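Local coordinates for protein Pre-mRNA-processing-splicing factor 8 (PDB 6MX6) that contains an intein, a Hint-family domain that probably cuts itself out of the host spliceosomal protein by protein splicing and joins the flanking sequences, at residues G47-R53 / E148-W154; C65-L71 / T102-F106. All blocks are in the same frame, centred on the assembly; numbering follows the deposited sequence.

Contact 1 (G47-R53 / E148-W154)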
loop_
_atom_site.group_PDB
_atom_site.type_symbol
_atom_site.label_atom_id
_atom_site.label_comp_id
_atom_site.label_asym_id
_atom_site.label_seq_id
_atom_site.Cartn_x
_atom_site.Cartn_y
_atom_site.Cartn_z
ATOM N N GLY A 47 -16.331 0.401 -0.792
ATOM C CA GLY A 47 -16.992 1.626 -1.194
ATOM C C GLY A 47 -16.593 1.985 -2.605
ATOM O O GLY A 47 -16.008 1.177 -3.319
ATOM N N GLU A 48 -16.929 3.216 -2.992
ATOM C CA GLU A 48 -16.657 3.704 -4.338
ATOM C C GLU A 48 -16.373 5.195 -4.273
ATOM O O GLU A 48 -17.203 5.953 -3.766
ATOM C CB GLU A 48 -17.842 3.434 -5.270
ATOM C CG GLU A 48 -17.630 3.960 -6.670
ATOM C CD GLU A 48 -18.585 3.356 -7.682
ATOM O OE1 GLU A 48 -19.420 2.511 -7.295
ATOM O OE2 GLU A 48 -18.494 3.729 -8.872
ATOM N N GLU A 49 -15.221 5.617 -4.792
ATOM C CA GLU A 49 -14.909 7.043 -4.756
ATOM C C GLU A 49 -13.741 7.322 -5.687
ATOM O O GLU A 49 -13.107 6.406 -6.213
ATOM C CB GLU A 49 -14.585 7.524 -3.337
ATOM C CG GLU A 49 -13.326 6.932 -2.746
ATOM C CD GLU A 49 -13.244 7.143 -1.245
ATOM O OE1 GLU A 49 -12.287 7.804 -0.778
ATOM O OE2 GLU A 49 -14.148 6.653 -0.534
ATOM N N ARG A 50 -13.472 8.610 -5.893
ATOM C CA ARG A 50 -12.294 9.003 -6.657
ATOM C C ARG A 50 -11.040 8.690 -5.855
ATOM O O ARG A 50 -10.844 9.230 -4.765
ATOM C CB ARG A 50 -12.358 10.490 -7.003
ATOM C CG ARG A 50 -13.428 10.788 -8.032
ATOM C CD ARG A 50 -13.686 12.273 -8.147
ATOM N NE ARG A 50 -12.608 12.946 -8.873
ATOM C CZ ARG A 50 -12.630 14.229 -9.216
ATOM N NH1 ARG A 50 -13.678 14.981 -8.920
ATOM N NH2 ARG A 50 -11.607 14.753 -9.879
ATOM N N LEU A 51 -10.183 7.835 -6.403
ATOM C CA LEU A 51 -8.990 7.378 -5.708
ATOM C C LEU A 51 -7.769 8.166 -6.173
ATOM O O LEU A 51 -7.812 8.917 -7.147
ATOM C CB LEU A 51 -8.782 5.880 -5.946
ATOM C CG LEU A 51 -9.986 5.008 -5.581
ATOM C CD1 LEU A 51 -9.692 3.532 -5.886
ATOM C CD2 LEU A 51 -10.308 5.200 -4.113
ATOM N N TYR A 52 -6.665 7.968 -5.467
ATOM C CA TYR A 52 -5.382 8.527 -5.856
ATOM C C TYR A 52 -4.560 7.444 -6.529
ATOM O O TYR A 52 -4.485 6.322 -6.021
ATOM C CB TYR A 52 -4.624 9.067 -4.646
ATOM C CG TYR A 52 -5.147 10.409 -4.234
ATOM C CD1 TYR A 52 -6.260 10.518 -3.410
ATOM C CD2 TYR A 52 -4.561 11.562 -4.705
ATOM C CE1 TYR A 52 -6.755 11.758 -3.050
ATOM C CE2 TYR A 52 -5.044 12.803 -4.354
ATOM C CZ TYR A 52 -6.135 12.897 -3.525
ATOM O OH TYR A 52 -6.599 14.141 -3.190
ATOM N N ARG A 53 -3.950 7.789 -7.661
ATOM C CA ARG A 53 -3.044 6.902 -8.382
ATOM C C ARG A 53 -1.610 7.327 -8.094
ATOM O O ARG A 53 -1.240 8.485 -8.333
ATOM C CB ARG A 53 -3.325 6.940 -9.887
ATOM C CG ARG A 53 -2.372 6.058 -10.711
ATOM C CD ARG A 53 -2.742 6.027 -12.185
ATOM N NE ARG A 53 -4.092 5.498 -12.347
ATOM C CZ ARG A 53 -4.376 4.208 -12.486
ATOM N NH1 ARG A 53 -3.397 3.308 -12.531
ATOM N NH2 ARG A 53 -5.645 3.816 -12.594
ATOM N N GLU A 148 -7.743 10.724 -9.242
ATOM C CA GLU A 148 -8.399 10.262 -10.456
ATOM C C GLU A 148 -9.708 11.003 -10.685
ATOM O O GLU A 148 -10.368 11.455 -9.747
ATOM C CB GLU A 148 -8.652 8.765 -10.385
ATOM C CG GLU A 148 -7.384 7.972 -10.381
ATOM C CD GLU A 148 -7.602 6.610 -10.949
ATOM O OE1 GLU A 148 -8.549 5.948 -10.477
ATOM O OE2 GLU A 148 -6.854 6.215 -11.872
ATOM N N GLU A 149 -10.086 11.128 -11.955
ATOM C CA GLU A 149 -11.203 12.004 -12.280
ATOM C C GLU A 149 -12.563 11.322 -12.207
ATOM O O GLU A 149 -13.582 12.011 -12.323
ATOM C CB GLU A 149 -11.023 12.603 -13.671
ATOM C CG GLU A 149 -11.092 11.596 -14.777
ATOM C CD GLU A 149 -10.884 12.246 -16.119
ATOM O OE1 GLU A 149 -11.649 13.183 -16.460
ATOM O OE2 GLU A 149 -9.931 11.836 -16.813
ATOM N N GLU A 150 -12.611 10.007 -12.024
ATOM C CA GLU A 150 -13.880 9.301 -11.894
ATOM C C GLU A 150 -13.790 8.302 -10.759
ATOM O O GLU A 150 -12.713 7.750 -10.494
ATOM C CB GLU A 150 -14.259 8.576 -13.199
ATOM C CG GLU A 150 -14.625 9.512 -14.348
ATOM C CD GLU A 150 -16.065 10.044 -14.292
ATOM O OE1 GLU A 150 -16.721 9.996 -13.222
ATOM O OE2 GLU A 150 -16.544 10.530 -15.339
ATOM N N PRO A 151 -14.905 8.034 -10.066
ATOM C CA PRO A 151 -14.876 7.110 -8.932
ATOM C C PRO A 151 -14.700 5.669 -9.373
ATOM O O PRO A 151 -15.156 5.263 -10.444
ATOM C CB PRO A 151 -16.248 7.297 -8.271
ATOM C CG PRO A 151 -16.878 8.463 -8.944
ATOM C CD PRO A 151 -16.251 8.589 -10.292
ATOM N N THR A 152 -14.055 4.884 -8.512
ATOM C CA THR A 152 -13.915 3.457 -8.747
ATOM C C THR A 152 -14.082 2.730 -7.421
ATOM O O THR A 152 -13.983 3.323 -6.343
ATOM C CB THR A 152 -12.564 3.093 -9.398
ATOM O OG1 THR A 152 -11.490 3.461 -8.531
ATOM C CG2 THR A 152 -12.384 3.809 -10.745
ATOM N N LYS A 153 -14.346 1.425 -7.517
ATOM C CA LYS A 153 -14.622 0.633 -6.331
ATOM C C LYS A 153 -13.335 0.288 -5.604
ATOM O O LYS A 153 -12.306 0.004 -6.226
ATOM C CB LYS A 153 -15.358 -0.657 -6.704
ATOM C CG LYS A 153 -16.760 -0.415 -7.212
ATOM C CD LYS A 153 -17.440 -1.730 -7.613
ATOM C CE LYS A 153 -18.864 -1.475 -8.082
ATOM N NZ LYS A 153 -19.670 -2.726 -8.139
ATOM N N TRP A 154 -13.409 0.301 -4.281
ATOM C CA TRP A 154 -12.295 -0.034 -3.417
ATOM C C TRP A 154 -12.768 -0.983 -2.324
ATOM O O TRP A 154 -13.961 -1.049 -1.992
ATOM C CB TRP A 154 -11.678 1.221 -2.770
ATOM C CG TRP A 154 -12.651 2.062 -1.977
ATOM C CD1 TRP A 154 -13.319 3.163 -2.418
ATOM C CD2 TRP A 154 -13.060 1.870 -0.609
ATOM N NE1 TRP A 154 -14.106 3.680 -1.413
ATOM C CE2 TRP A 154 -13.963 2.904 -0.295
ATOM C CE3 TRP A 154 -12.749 0.928 0.375
ATOM C CZ2 TRP A 154 -14.564 3.019 0.964
ATOM C CZ3 TRP A 154 -13.339 1.048 1.624
ATOM C CH2 TRP A 154 -14.236 2.083 1.906
HETATM O O HOH W 1 -10.803 6.411 -8.984
#
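Gly-47 and Trp-154 form one antiparallel hydrogen-bonded pair and Glu-49 and Thr-152 a second, with Glu-48 and Lys-153 facing each other as the non-hydrogen-bonded pair between them. The N-to-C directions of the short strand segments differ by 140°. Gly-47 N reaches Trp-154 O at 3.0 Å, and Glu-49 O takes Thr-152 N at 2.9 Å. Beyond Arg-50 and Pro-151 the chains bow apart, then meet again where Glu-148 N donates to Leu-51 O at 2.8 Å. A water bridges the two chains there, bonded to Leu-51 N, Glu-148 OE1, Glu-150 O and Thr-152 OG1; the last of these is also bonded to Gln-7. The geometry suits a Hint domain, whose two sheets are linked by long bent strands: here both chains pass from one sheet to the other. Trp-154, with CG between its backbone N and carbonyl carbon (chi1 57°), lays its indole over Gly-47, whose CA sits 3.7 Å from the centroid of the five-membered ring. Its NE1 gives only a weak bond to Glu-49 OE2. Arg-50 NE points straight (175°) at Glu-148 O, 2.8 Å away in the plane of both groups. Arg-53 grips Glu-148 side-on, NE at 2.9 Å and NH2 at 2.8 Å both held to OE2 from one face of the carboxylate, while its NH1 pairs with Asp-62.

Contact 2 (C65-L71 / T102-F106)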
loop_
_atom_site.group_PDB
_atom_site.type_symbol
_atom_site.label_atom_id
_atom_site.label_comp_id
_atom_site.label_asym_id
_atom_site.label_seq_id
_atom_site.Cartn_x
_atom_site.Cartn_y
_atom_site.Cartn_z
ATOM N N CYS A 65 -5.385 4.020 -4.433
ATOM C CA CYS A 65 -5.904 3.886 -3.075
ATOM C C CYS A 65 -6.650 5.136 -2.620
ATOM O O CYS A 65 -6.585 6.194 -3.243
ATOM C CB CYS A 65 -4.769 3.538 -2.121
ATOM S SG CYS A 65 -3.516 4.828 -2.030
ATOM N N THR A 66 -7.365 5.009 -1.505
ATOM C CA THR A 66 -8.184 6.117 -1.028
ATOM C C THR A 66 -7.331 7.220 -0.412
ATOM O O THR A 66 -6.172 7.021 -0.034
ATOM C CB THR A 66 -9.199 5.657 0.027
ATOM O OG1 THR A 66 -8.495 4.997 1.085
ATOM C CG2 THR A 66 -10.222 4.733 -0.584
ATOM N N HIS A 67 -7.955 8.395 -0.266
ATOM C CA HIS A 67 -7.255 9.552 0.278
ATOM C C HIS A 67 -6.804 9.325 1.718
ATOM O O HIS A 67 -5.811 9.915 2.151
ATOM C CB HIS A 67 -8.150 10.793 0.202
ATOM C CG HIS A 67 -9.359 10.716 1.081
ATOM N ND1 HIS A 67 -9.431 11.355 2.301
ATOM C CD2 HIS A 67 -10.539 10.068 0.925
ATOM C CE1 HIS A 67 -10.603 11.107 2.857
ATOM N NE2 HIS A 67 -11.295 10.328 2.043
ATOM N N ASN A 68 -7.508 8.490 2.476
ATOM C CA ASN A 68 -7.116 8.253 3.861
ATOM C C ASN A 68 -6.258 7.008 4.023
ATOM O O ASN A 68 -5.905 6.652 5.153
ATOM C CB ASN A 68 -8.354 8.151 4.770
ATOM C CG ASN A 68 -9.321 7.083 4.326
ATOM O OD1 ASN A 68 -9.416 6.763 3.146
ATOM N ND2 ASN A 68 -10.063 6.526 5.277
ATOM N N HIS A 69 -5.911 6.344 2.926
ATOM C CA HIS A 69 -5.052 5.177 3.017
ATOM C C HIS A 69 -3.682 5.572 3.556
ATOM O O HIS A 69 -3.171 6.655 3.269
ATOM C CB HIS A 69 -4.918 4.525 1.652
ATOM C CG HIS A 69 -4.144 3.253 1.673
ATOM N ND1 HIS A 69 -4.634 2.095 2.233
ATOM C CD2 HIS A 69 -2.903 2.960 1.220
ATOM C CE1 HIS A 69 -3.730 1.140 2.118
ATOM N NE2 HIS A 69 -2.673 1.638 1.500
ATOM N N ILE A 70 -3.097 4.700 4.369
ATOM C CA ILE A 70 -1.811 4.971 5.004
ATOM C C ILE A 70 -0.719 4.324 4.165
ATOM O O ILE A 70 -0.766 3.122 3.901
ATOM C CB ILE A 70 -1.775 4.435 6.444
ATOM C CG1 ILE A 70 -2.842 5.124 7.296
ATOM C CG2 ILE A 70 -0.389 4.624 7.040
ATOM C CD1 ILE A 70 -3.081 4.437 8.625
ATOM N N LEU A 71 0.262 5.117 3.747
ATOM C CA LEU A 71 1.453 4.615 3.072
ATOM C C LEU A 71 2.543 4.331 4.099
ATOM O O LEU A 71 2.844 5.180 4.946
ATOM C CB LEU A 71 1.958 5.638 2.054
ATOM C CG LEU A 71 0.921 6.177 1.072
ATOM C CD1 LEU A 71 1.507 7.328 0.258
ATOM C CD2 LEU A 71 0.429 5.063 0.157
ATOM N N THR A 102 -0.550 9.315 5.743
ATOM C CA THR A 102 -1.735 9.152 4.918
ATOM C C THR A 102 -1.503 9.776 3.547
ATOM O O THR A 102 -0.682 10.684 3.382
ATOM C CB THR A 102 -2.964 9.786 5.572
ATOM O OG1 THR A 102 -2.824 11.214 5.587
ATOM C CG2 THR A 102 -3.162 9.252 6.994
ATOM N N VAL A 103 -2.237 9.265 2.556
ATOM C CA VAL A 103 -2.170 9.825 1.211
ATOM C C VAL A 103 -2.520 11.311 1.231
ATOM O O VAL A 103 -1.885 12.112 0.543
ATOM C CB VAL A 103 -3.077 9.024 0.251
ATOM C CG1 VAL A 103 -3.341 9.806 -1.016
ATOM C CG2 VAL A 103 -2.459 7.654 -0.078
ATOM N N ASP A 104 -3.513 11.713 2.035
ATOM C CA ASP A 104 -3.895 13.130 2.084
ATOM C C ASP A 104 -2.717 14.010 2.505
ATOM O O ASP A 104 -2.401 15.028 1.856
ATOM C CB ASP A 104 -5.059 13.323 3.057
ATOM C CG ASP A 104 -6.412 13.256 2.383
ATOM O OD1 ASP A 104 -6.488 13.460 1.147
ATOM O OD2 ASP A 104 -7.406 12.996 3.100
ATOM N N ASP A 105 -2.047 13.613 3.591
ATOM C CA ASP A 105 -0.947 14.400 4.129
ATOM C C ASP A 105 0.243 14.397 3.186
ATOM O O ASP A 105 0.919 15.420 3.028
ATOM C CB ASP A 105 -0.540 13.864 5.502
ATOM C CG ASP A 105 -1.562 14.189 6.588
ATOM O OD1 ASP A 105 -2.292 15.192 6.450
ATOM O OD2 ASP A 105 -1.617 13.448 7.594
ATOM N N PHE A 106 0.515 13.255 2.549
ATOM C CA PHE A 106 1.628 13.173 1.611
ATOM C C PHE A 106 1.374 14.040 0.386
ATOM O O PHE A 106 2.260 14.774 -0.064
ATOM C CB PHE A 106 1.853 11.721 1.201
ATOM C CG PHE A 106 3.025 11.534 0.291
ATOM C CD1 PHE A 106 4.308 11.451 0.808
ATOM C CD2 PHE A 106 2.846 11.447 -1.080
ATOM C CE1 PHE A 106 5.392 11.270 -0.025
ATOM C CE2 PHE A 106 3.929 11.277 -1.917
ATOM C CZ PHE A 106 5.202 11.189 -1.386
#
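Asp-104 and His-67 lie side by side and point the same way, and the aspartate can be followed from root to end. Asp-104 CB packs 3.6 Å from His-67 O, and CG comes slightly nearer to the same carbonyl. There the carboxylate divides: Asp-104 OD1 rests 3.3 Å from His-67 CB, whereas Asp-104 OD2 accepts a hydrogen bond from His-67 ND1 at 2.7 Å. That bond is nearly straight (169°). It leaves the histidine in the plane of its ring and meets OD2 on the syn side, somewhat out of the carboxylate plane, the two planes being 40° apart. His-67 holds CG between its backbone N and carbonyl carbon (chi1 66°), which brings ND1 alongside the aspartate.

The backbone of the helix start is held as well. Val-103 N donates to His-69 O at 2.9 Å, while the bond from Asp-104 N to His-67 O is weak. Thr-102, the N-cap, accepts from Asp-105 N through OG1. Val-103 CG2 touches both Cys-65 SG, 3.6 Å away, and the isobutyl group of Leu-71.

The type I turn from Thr-66 to His-69 matches the TxxH motif of intein block B. Thr-66 OG1 and His-69 ND1 both bond Cys-5 N, consistent with the part this motif plays at the upstream splice junction in related inteins. The carboxylate of Asp-104, placed in the first helical turn, ties down ND1 and, with Glu-49 against CD2, probably fixes the rotation of the His-67 ring.

In the fold
Contact 1 lies at the surface, its centre about 15 Å from the centre of the chain, whereas contact 2 is partly buried and nearer the middle, its centre at about 9 Å. Strand pairing, a salt bridge and a water carry the former; the latter joins a turn to a helix start through a histidine-carboxylate bond and a small apolar core. Both reach the same sheet, and their centres are about 13 Å apart. They also touch: Tyr-52 N lies 2.8 Å from Cys-65 O, a probable hydrogen bond, and Leu-51 CD2 packs 3.6 Å from Thr-66 CG2. The paired chains at the junction of the two sheets thus abut the turn that carries the block B motif.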